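Local structure of L-methionine gamma-lyase (Fusobacterium nucleatum subsp. nucleatum, 6LXU) at residues S88-I93 / T112-T117; T99-G104 / T151-L156. The protein is a tetrameric pyridoxal-phosphate-dependent enzyme of the Cys/Met metabolism family, with its cofactor covalently attached to the protein chain. All coordinates share one frame; numbering follows the deposited sequence.

In the fold
Both contacts use helix 89-100, contact 1 at its N-terminal end and contact 2 at its C-terminal end, with centres about 15 Å apart. Their segments alternate along the chain: 88-93, 99-104, 112-117, then 151-156. Contact 1 joins the start of this helix to the start of helix 115-125; contact 2 sets the helix exit against strand 151-157 of the seven-stranded sheet. Y155 of that strand connects them, its OH lying 3.4 Å from I93 CD1 and its ring packing on T117 and L113. One helix thus runs from the cofactor phosphate at its N-terminal end to strand 151-157, an inner strand of the sheet, at its C-terminal end, and both contacts also touch the second subunit.

Contact 1 (S88-I93 / T112-T117); sequences SGMGAI and TLYGCT
M90 reaches from the phosphate-binding end of helix 89-100 to Y114 and C116 at the start of helix 115-125, forming a Met-aromatic contact. Its SD lies beside the Y114 ring, 5.0 Å from the ring centroid and 80° off the normal, so the sulfur meets the edge and not a face. The nearest ring atom is CE2, 3.8 Å from M90 SD. The methionine chain bends at chi2 (-47°), which places SD, and again at chi3 (-60°), which directs the methyl to the backbone of C116, M90 CE lying 3.7 Å from C116 O. A flexible thioether suits this folded path, and the small C116 lets its CB approach SD. I93 adds a second contact, its CD1 methyl lying against the hydroxyl oxygen of T117, 3.6 Å from OG1, the two side chains crossing at about a right angle. M90 SD also lies 3.8 Å from T117 OG1.

Farther out, the backbone N atoms of G89 and M90 hydrogen-bond the phosphate of the modified residue LLP at position 212, the cofactor-bearing lysine. S88 is the N-cap, its OG accepting from G91 N at 2.8 Å and also bonding G245 O of the second subunit. Y114, the N-cap of helix 115-125, donates its backbone N-H to E157 OE1, while its OH bonds an MPD molecule, probably from the crystallisation liquor, and, weakly, R61 NH2 of the second subunit.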
# COMPACT_ATOMS: atom_id res chain seq x y z
N SER A 88 13.68 9.93 5.46
CA SER A 88 14.77 9.11 6.01
C SER A 88 15.30 9.80 7.25
O SER A 88 15.08 10.99 7.45
CB SER A 88 15.92 8.92 5.01
OG SER A 88 16.62 10.14 4.81
N GLY A 89 16.04 9.05 8.06
CA GLY A 89 16.84 9.63 9.13
C GLY A 89 17.77 10.72 8.63
O GLY A 89 17.87 11.80 9.25
N MET A 90 18.45 10.49 7.51
CA MET A 90 19.30 11.53 6.96
C MET A 90 18.48 12.74 6.53
O MET A 90 18.99 13.88 6.59
CB MET A 90 20.19 11.02 5.82
CG MET A 90 21.24 10.01 6.25
SD MET A 90 22.19 10.46 7.71
CE MET A 90 22.98 11.99 7.20
N GLY A 91 17.24 12.53 6.11
CA GLY A 91 16.33 13.64 5.86
C GLY A 91 16.01 14.46 7.10
O GLY A 91 15.94 15.69 7.04
N ALA A 92 15.79 13.78 8.23
CA ALA A 92 15.57 14.47 9.50
C ALA A 92 16.80 15.27 9.91
O ALA A 92 16.69 16.44 10.30
CB ALA A 92 15.19 13.46 10.57
N ILE A 93 17.96 14.63 9.83
CA ILE A 93 19.23 15.26 10.24
C ILE A 93 19.57 16.46 9.35
O ILE A 93 19.82 17.57 9.86
CB ILE A 93 20.35 14.21 10.25
CG1 ILE A 93 20.12 13.21 11.40
CG2 ILE A 93 21.74 14.84 10.39
CD1 ILE A 93 20.85 11.90 11.20
N THR A 112 33.02 9.70 16.37
CA THR A 112 32.12 8.54 16.40
C THR A 112 30.69 9.00 16.24
O THR A 112 29.94 9.20 17.22
CB THR A 112 32.20 7.73 17.69
OG1 THR A 112 31.50 8.44 18.72
CG2 THR A 112 33.65 7.45 18.08
N LEU A 113 30.34 9.19 14.98
CA LEU A 113 29.00 9.51 14.55
C LEU A 113 28.66 8.56 13.45
O LEU A 113 29.54 8.13 12.69
CB LEU A 113 28.94 10.89 13.92
CG LEU A 113 29.04 12.16 14.73
CD1 LEU A 113 28.81 13.31 13.77
CD2 LEU A 113 28.06 12.17 15.89
N TYR A 114 27.37 8.31 13.31
CA TYR A 114 26.84 7.52 12.20
C TYR A 114 27.52 7.96 10.89
O TYR A 114 27.67 9.15 10.64
CB TYR A 114 25.34 7.73 12.13
CG TYR A 114 24.71 7.02 10.99
CD1 TYR A 114 24.64 5.64 10.96
CD2 TYR A 114 24.18 7.73 9.91
CE1 TYR A 114 24.07 4.98 9.89
CE2 TYR A 114 23.63 7.08 8.84
CZ TYR A 114 23.56 5.70 8.84
OH TYR A 114 23.00 5.07 7.77
N GLY A 115 27.97 6.99 10.10
CA GLY A 115 28.85 7.29 8.98
C GLY A 115 28.34 8.34 8.02
O GLY A 115 29.08 9.23 7.60
N CYS A 116 27.06 8.27 7.65
CA CYS A 116 26.55 9.25 6.70
C CYS A 116 26.46 10.63 7.33
O CYS A 116 26.60 11.64 6.63
CB CYS A 116 25.19 8.83 6.14
SG CYS A 116 25.24 7.27 5.24
N THR A 117 26.20 10.69 8.64
CA THR A 117 26.23 11.98 9.33
C THR A 117 27.65 12.55 9.35
O THR A 117 27.83 13.73 9.12
CB THR A 117 25.68 11.88 10.76
OG1 THR A 117 24.40 11.23 10.70
CG2 THR A 117 25.54 13.26 11.39

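Contact 2 (T99-G104 / T151-L156); sequences TVLKAG and TRVVYL
The C-terminal end of helix 89-100, at V100 and the following L101, meets R152 and V153 at the start of strand 151-157, through one arginine hydrogen bond and a small apolar cluster. R152 NE donates to V100 O at 2.9 Å, with a nearly straight N-H...O angle of 168°. The oxygen lies at the edge of the guanidinium, close to its plane, whereas the donor is tilted 22° from the carbonyl plane. A bend at chi2 (56°) turns R152 CD out of an extended path. A water accepts from R152 NH2 at 2.9 Å and gives a weak bond to V100 O, while NH1 bonds N181 O. Arginine suits this place because a positive group at a helix C-terminus would be favoured by the carbonyls there.

In the fold type I architecture of this family, helices pack on a central mixed sheet, and strand 151-157 runs between strands 106-110 and 183-187. The valines meet methyl to methyl, V100 CG2 lying 3.8 Å from V153 CG2, with their side chains crossing at about a right angle. L101 sets CD2 against R152 CB and CG, 3.8 Å from CG, the two side chains crossing at a slant, and also close to V153 CG2. Branched apolar residues fill this buried layer, which L183 extends beside V100 and L125 beside L101. On the second subunit, F128 packs against L101.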
# COMPACT_ATOMS: atom_id res chain seq x y z
N THR A 99 18.37 24.11 8.29
CA THR A 99 17.52 25.14 8.87
C THR A 99 18.29 26.04 9.83
O THR A 99 18.17 27.27 9.77
CB THR A 99 16.31 24.50 9.59
OG1 THR A 99 15.55 23.77 8.63
CG2 THR A 99 15.42 25.56 10.23
N VAL A 100 19.05 25.44 10.73
CA VAL A 100 19.61 26.18 11.87
C VAL A 100 21.01 26.73 11.63
O VAL A 100 21.46 27.60 12.41
CB VAL A 100 19.57 25.37 13.19
CG1 VAL A 100 18.15 24.93 13.49
CG2 VAL A 100 20.53 24.20 13.19
N LEU A 101 21.71 26.25 10.60
CA LEU A 101 23.06 26.70 10.30
C LEU A 101 23.07 27.76 9.19
O LEU A 101 22.05 28.04 8.57
CB LEU A 101 23.93 25.52 9.88
CG LEU A 101 24.25 24.49 10.97
CD1 LEU A 101 24.91 23.27 10.37
CD2 LEU A 101 25.11 25.10 12.08
N LYS A 102 24.24 28.35 9.00
CA LYS A 102 24.54 29.23 7.88
C LYS A 102 26.05 29.21 7.70
O LYS A 102 26.79 28.81 8.61
CB LYS A 102 24.04 30.67 8.12
CG LYS A 102 24.69 31.39 9.30
CD LYS A 102 24.10 32.77 9.53
CE LYS A 102 24.84 33.50 10.65
NZ LYS A 102 24.69 32.82 11.96
N ALA A 103 26.52 29.64 6.53
CA ALA A 103 27.96 29.81 6.31
C ALA A 103 28.53 30.74 7.38
O ALA A 103 27.90 31.74 7.72
CB ALA A 103 28.24 30.37 4.93
N GLY A 104 29.66 30.34 7.93
CA GLY A 104 30.28 31.10 9.03
C GLY A 104 29.98 30.56 10.42
O GLY A 104 30.63 30.97 11.40
N THR A 151 29.80 28.92 17.62
CA THR A 151 29.27 27.55 17.70
C THR A 151 27.76 27.60 17.74
O THR A 151 27.16 28.11 18.67
CB THR A 151 29.82 26.79 18.91
OG1 THR A 151 31.25 26.82 18.84
CG2 THR A 151 29.33 25.33 18.91
N ARG A 152 27.14 27.08 16.68
CA ARG A 152 25.69 27.08 16.56
C ARG A 152 25.07 25.73 16.95
O ARG A 152 23.92 25.70 17.36
CB ARG A 152 25.31 27.45 15.12
CG ARG A 152 23.84 27.44 14.79
CD ARG A 152 22.99 28.33 15.69
NE ARG A 152 21.63 28.45 15.19
CZ ARG A 152 20.57 28.80 15.92
NH1 ARG A 152 20.70 29.07 17.23
NH2 ARG A 152 19.38 28.89 15.36
N VAL A 153 25.81 24.65 16.77
CA VAL A 153 25.31 23.30 17.05
C VAL A 153 26.37 22.49 17.76
O VAL A 153 27.54 22.47 17.37
CB VAL A 153 24.92 22.57 15.74
CG1 VAL A 153 24.70 21.07 15.97
CG2 VAL A 153 23.68 23.19 15.12
N VAL A 154 25.93 21.81 18.81
CA VAL A 154 26.66 20.69 19.39
C VAL A 154 25.82 19.45 19.06
O VAL A 154 24.67 19.38 19.46
CB VAL A 154 26.90 20.86 20.91
CG1 VAL A 154 27.44 19.59 21.53
CG2 VAL A 154 27.85 22.02 21.14
N TYR A 155 26.39 18.54 18.28
CA TYR A 155 25.65 17.39 17.74
C TYR A 155 26.19 16.13 18.39
O TYR A 155 27.40 15.88 18.34
CB TYR A 155 25.81 17.33 16.22
CG TYR A 155 24.98 16.26 15.57
CD1 TYR A 155 25.39 14.95 15.56
CD2 TYR A 155 23.75 16.56 14.99
CE1 TYR A 155 24.62 13.94 14.99
CE2 TYR A 155 22.97 15.57 14.40
CZ TYR A 155 23.41 14.26 14.40
OH TYR A 155 22.62 13.29 13.80
N LEU A 156 25.30 15.35 19.01
CA LEU A 156 25.70 14.20 19.82
C LEU A 156 24.94 12.94 19.45
O LEU A 156 23.82 13.01 18.92
CB LEU A 156 25.45 14.49 21.31
CG LEU A 156 26.06 15.79 21.84
CD1 LEU A 156 25.53 16.10 23.23
CD2 LEU A 156 27.57 15.73 21.84
O HOH W 1 18.50 29.43 12.66